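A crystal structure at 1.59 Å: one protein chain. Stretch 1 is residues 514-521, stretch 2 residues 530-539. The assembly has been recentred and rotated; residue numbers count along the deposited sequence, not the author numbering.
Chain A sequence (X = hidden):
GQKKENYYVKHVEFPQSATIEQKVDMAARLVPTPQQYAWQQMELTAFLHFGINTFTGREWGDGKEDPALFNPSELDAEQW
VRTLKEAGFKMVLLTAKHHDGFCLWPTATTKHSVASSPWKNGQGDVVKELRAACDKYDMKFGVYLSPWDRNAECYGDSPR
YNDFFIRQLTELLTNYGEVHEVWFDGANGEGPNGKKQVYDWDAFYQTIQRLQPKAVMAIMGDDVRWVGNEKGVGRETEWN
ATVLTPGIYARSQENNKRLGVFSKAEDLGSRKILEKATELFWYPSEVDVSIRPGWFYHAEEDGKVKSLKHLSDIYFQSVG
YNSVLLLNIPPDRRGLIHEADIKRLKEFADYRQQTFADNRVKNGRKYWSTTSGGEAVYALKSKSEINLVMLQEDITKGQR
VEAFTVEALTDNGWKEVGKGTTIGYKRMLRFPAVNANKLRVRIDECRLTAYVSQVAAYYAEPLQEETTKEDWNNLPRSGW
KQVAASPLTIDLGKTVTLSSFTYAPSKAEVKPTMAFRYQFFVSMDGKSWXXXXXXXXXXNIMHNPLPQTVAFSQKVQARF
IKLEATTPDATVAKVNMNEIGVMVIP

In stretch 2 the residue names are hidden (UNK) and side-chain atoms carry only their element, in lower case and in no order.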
# COMPACT_ATOMS: atom_id res chain seq x y z
N MSE A 514 27.85 3.13 19.83
CA MSE A 514 27.07 2.24 20.71
C MSE A 514 27.77 1.98 22.04
O MSE A 514 29.00 2.09 22.12
CB MSE A 514 26.80 0.90 20.01
CG MSE A 514 28.03 0.01 19.81
SE MSE A 514 27.69 -1.36 18.47
CE MSE A 514 25.85 -1.90 19.03
N ALA A 515 26.99 1.63 23.06
CA ALA A 515 27.56 1.25 24.36
C ALA A 515 28.20 -0.13 24.30
O ALA A 515 27.65 -1.07 23.67
CB ALA A 515 26.51 1.28 25.42
N PHE A 516 29.33 -0.27 24.99
CA PHE A 516 30.01 -1.53 25.15
C PHE A 516 30.34 -1.79 26.64
O PHE A 516 29.83 -2.75 27.24
CB PHE A 516 31.27 -1.55 24.29
CG PHE A 516 32.10 -2.79 24.44
CD1 PHE A 516 31.52 -4.07 24.38
CD2 PHE A 516 33.50 -2.68 24.66
CE1 PHE A 516 32.31 -5.23 24.52
CE2 PHE A 516 34.30 -3.84 24.78
CZ PHE A 516 33.71 -5.10 24.72
N ARG A 517 31.21 -0.96 27.20
CA ARG A 517 31.51 -1.03 28.65
C ARG A 517 30.54 -0.12 29.38
O ARG A 517 30.26 0.99 28.92
CB ARG A 517 32.96 -0.63 28.94
CG ARG A 517 33.97 -1.48 28.19
CD ARG A 517 35.35 -1.57 28.89
NE ARG A 517 36.19 -2.56 28.20
CZ ARG A 517 36.04 -3.90 28.25
NH1 ARG A 517 35.09 -4.47 29.00
NH2 ARG A 517 36.85 -4.68 27.55
N TYR A 518 29.97 -0.58 30.49
CA TYR A 518 28.96 0.22 31.13
C TYR A 518 28.94 0.03 32.63
O TYR A 518 29.48 -0.94 33.15
CB TYR A 518 27.58 -0.14 30.58
CG TYR A 518 27.13 -1.49 31.00
CD1 TYR A 518 26.44 -1.67 32.21
CD2 TYR A 518 27.40 -2.59 30.23
CE1 TYR A 518 26.07 -2.96 32.66
CE2 TYR A 518 27.02 -3.87 30.66
CZ TYR A 518 26.36 -4.04 31.86
OH TYR A 518 25.98 -5.31 32.25
N GLN A 519 28.32 1.00 33.31
CA GLN A 519 27.93 0.88 34.71
C GLN A 519 26.50 1.38 34.79
O GLN A 519 26.14 2.43 34.18
CB GLN A 519 28.84 1.73 35.58
CG GLN A 519 30.25 1.21 35.67
CD GLN A 519 31.16 2.05 36.55
OE1 GLN A 519 31.28 1.83 37.76
NE2 GLN A 519 31.85 3.00 35.93
N PHE A 520 25.67 0.61 35.45
CA PHE A 520 24.27 0.92 35.56
C PHE A 520 24.01 1.30 37.02
O PHE A 520 24.57 0.66 37.94
CB PHE A 520 23.45 -0.28 35.19
CG PHE A 520 21.99 -0.01 35.15
CD1 PHE A 520 21.41 0.63 34.03
CD2 PHE A 520 21.17 -0.42 36.18
CE1 PHE A 520 20.05 0.87 34.00
CE2 PHE A 520 19.80 -0.18 36.16
CZ PHE A 520 19.22 0.43 35.04
N PHE A 521 23.24 2.36 37.21
CA PHE A 521 23.00 2.92 38.54
C PHE A 521 21.51 3.13 38.77
O PHE A 521 20.75 3.39 37.81
CB PHE A 521 23.68 4.28 38.71
CG PHE A 521 25.16 4.29 38.50
CD1 PHE A 521 25.71 4.42 37.23
CD2 PHE A 521 26.04 4.23 39.59
CE1 PHE A 521 27.09 4.47 37.04
CE2 PHE A 521 27.43 4.28 39.41
CZ PHE A 521 27.95 4.41 38.14
N UNK A 530 23.40 4.49 43.43
CA UNK A 530 24.02 3.22 43.76
C UNK A 530 24.25 2.42 42.49
O UNK A 530 23.33 2.30 41.63
c UNK A 530 23.29 0.55 46.40
n UNK A 530 23.56 -1.72 47.24
c UNK A 530 24.29 -0.46 46.96
c UNK A 530 23.90 1.20 45.22
c UNK A 530 23.12 2.40 44.69
N UNK A 531 25.46 1.88 42.36
CA UNK A 531 25.76 0.99 41.25
C UNK A 531 25.05 -0.36 41.44
O UNK A 531 24.97 -0.92 42.54
o UNK A 531 29.89 0.42 40.38
o UNK A 531 29.49 -0.83 38.61
c UNK A 531 27.26 0.81 41.08
c UNK A 531 27.62 0.14 39.75
c UNK A 531 29.11 -0.10 39.57
N UNK A 532 24.53 -0.89 40.33
CA UNK A 532 23.93 -2.21 40.33
C UNK A 532 25.01 -3.14 39.80
O UNK A 532 25.53 -2.90 38.69
c UNK A 532 22.07 -3.69 39.46
c UNK A 532 21.69 -1.25 39.80
c UNK A 532 22.72 -2.29 39.41
N UNK A 533 25.36 -4.20 40.57
CA UNK A 533 26.42 -5.06 40.09
C UNK A 533 26.05 -5.76 38.79
O UNK A 533 24.91 -6.26 38.65
c UNK A 533 26.24 -5.33 42.43
c UNK A 533 26.59 -6.09 41.22
c UNK A 533 25.08 -4.46 42.02
N UNK A 534 27.01 -5.81 37.89
CA UNK A 534 26.79 -6.43 36.58
C UNK A 534 28.16 -6.68 35.96
O UNK A 534 29.17 -6.15 36.44
c UNK A 534 25.95 -5.51 35.70
N UNK A 535 28.16 -7.42 34.85
CA UNK A 535 29.42 -7.75 34.19
C UNK A 535 30.13 -6.46 33.71
O UNK A 535 31.35 -6.42 33.63
c UNK A 535 29.19 -8.73 33.04
o UNK A 535 28.79 -8.02 31.87
N UNK A 536 29.35 -5.43 33.34
CA UNK A 536 29.92 -4.18 32.83
C UNK A 536 30.35 -4.21 31.37
O UNK A 536 31.00 -3.26 30.88
N UNK A 537 30.00 -5.31 30.68
CA UNK A 537 30.32 -5.46 29.27
C UNK A 537 29.12 -6.05 28.54
O UNK A 537 28.56 -7.08 28.95
o UNK A 537 34.34 -6.86 27.94
c UNK A 537 33.24 -7.33 27.57
c UNK A 537 31.52 -6.35 29.09
c UNK A 537 32.05 -6.39 27.67
o UNK A 537 33.05 -8.50 27.12
N UNK A 538 28.71 -5.35 27.49
CA UNK A 538 27.68 -5.88 26.58
C UNK A 538 28.45 -6.71 25.58
O UNK A 538 28.81 -6.24 24.49
c UNK A 538 25.07 -4.54 27.52
c UNK A 538 26.20 -2.55 26.79
c UNK A 538 25.37 -1.76 27.59
c UNK A 538 24.39 -2.38 28.37
c UNK A 538 24.23 -3.76 28.32
c UNK A 538 26.96 -4.75 25.87
c UNK A 538 26.06 -3.93 26.75
N UNK A 539 28.79 -7.93 26.00
CA UNK A 539 29.77 -8.71 25.27
C UNK A 539 29.29 -8.98 23.84
O UNK A 539 28.11 -9.30 23.64
c UNK A 539 30.10 -10.01 25.98
o UNK A 539 30.77 -9.68 27.19
O HOH W 1 26.30 -7.24 30.45
O HOH W 2 26.93 -1.71 36.79

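Position 530 carries four carbons in a row ending in a nitrogen. Its CA-to-CB bond points away from stretch 1, and the side chain stays out of contact, so only its backbone takes part: this is Lys530, whose O receives a CA-H...O contact from Phe521 CA at 3.2 Å. Position 531 has three carbons, the third bearing two oxygens, and lies on the same face of the sheet as Phe521, CB standing 3.9 Å from Phe521 CE2. A three-carbon acid is Glu531.

At position 532 one carbon carries two more, a beta-branched side chain at the edge of the Phe520 ring: Val532, with CG2 3.8 Å from Phe520 CD2. Its N donates to Phe520 O (2.8 Å) almost in line. In position 533 three carbons close a ring onto the backbone N, which makes it Pro533; it does not touch stretch 1. A single carbon at position 534 points toward stretch 1 and lies 3.5 Å from Tyr518 OH. It is Ala534.

Position 535 has one carbon and one oxygen, the oxygen 3.9 Å from Tyr518 OH; this is Ser535. A water bonds to both Ser535 OG (3.0 Å) and Tyr518 OH (2.7 Å), bridging a gap the two hydroxyls do not close directly. Position 536 has no side-chain atoms, and its phi of 79° favours Gly536. Its CA sits over the Tyr518 ring, 3.8 Å from the centroid, in a CH-pi contact, while an ideal CB would lie just 3.3 Å from Tyr518 O.

Three carbons at position 537, the last with two oxygens, reach the Arg517 guanidinium. The residue is Glu537, and its OE1 forms a salt bridge with Arg517 NH1 at 2.7 Å. Position 538 shows one carbon followed by a six-carbon ring without a hydroxyl: Phe538, in an offset stack with Tyr518, centroids 4.2 Å apart. Position 539 has one carbon and one oxygen, and its CA-to-CB bond points away from stretch 1; this is Ser539. Ser539 OG donates to Glu537 OE2 (2.6 Å).

The contact joins two backbone-paired regions. At one, Val532 N donates to Phe520 O and Phe521 lies opposite Glu531 in an antiparallel pair, CA to CA 4.3 Å. Farther along, Phe538 N donates to Phe516 O (2.8 Å) and Tyr518 N to Gly536 O (2.9 Å). Between these last bonds Arg517 faces Glu537, and the salt bridge reinforces the pairing. Tyr518 is the central side chain, its ring held between Phe538 on one face and Gly536 on the opposite one. Together the stretches bury 800 Å².

Stretch 2 (530-539) KEVPASGEFS
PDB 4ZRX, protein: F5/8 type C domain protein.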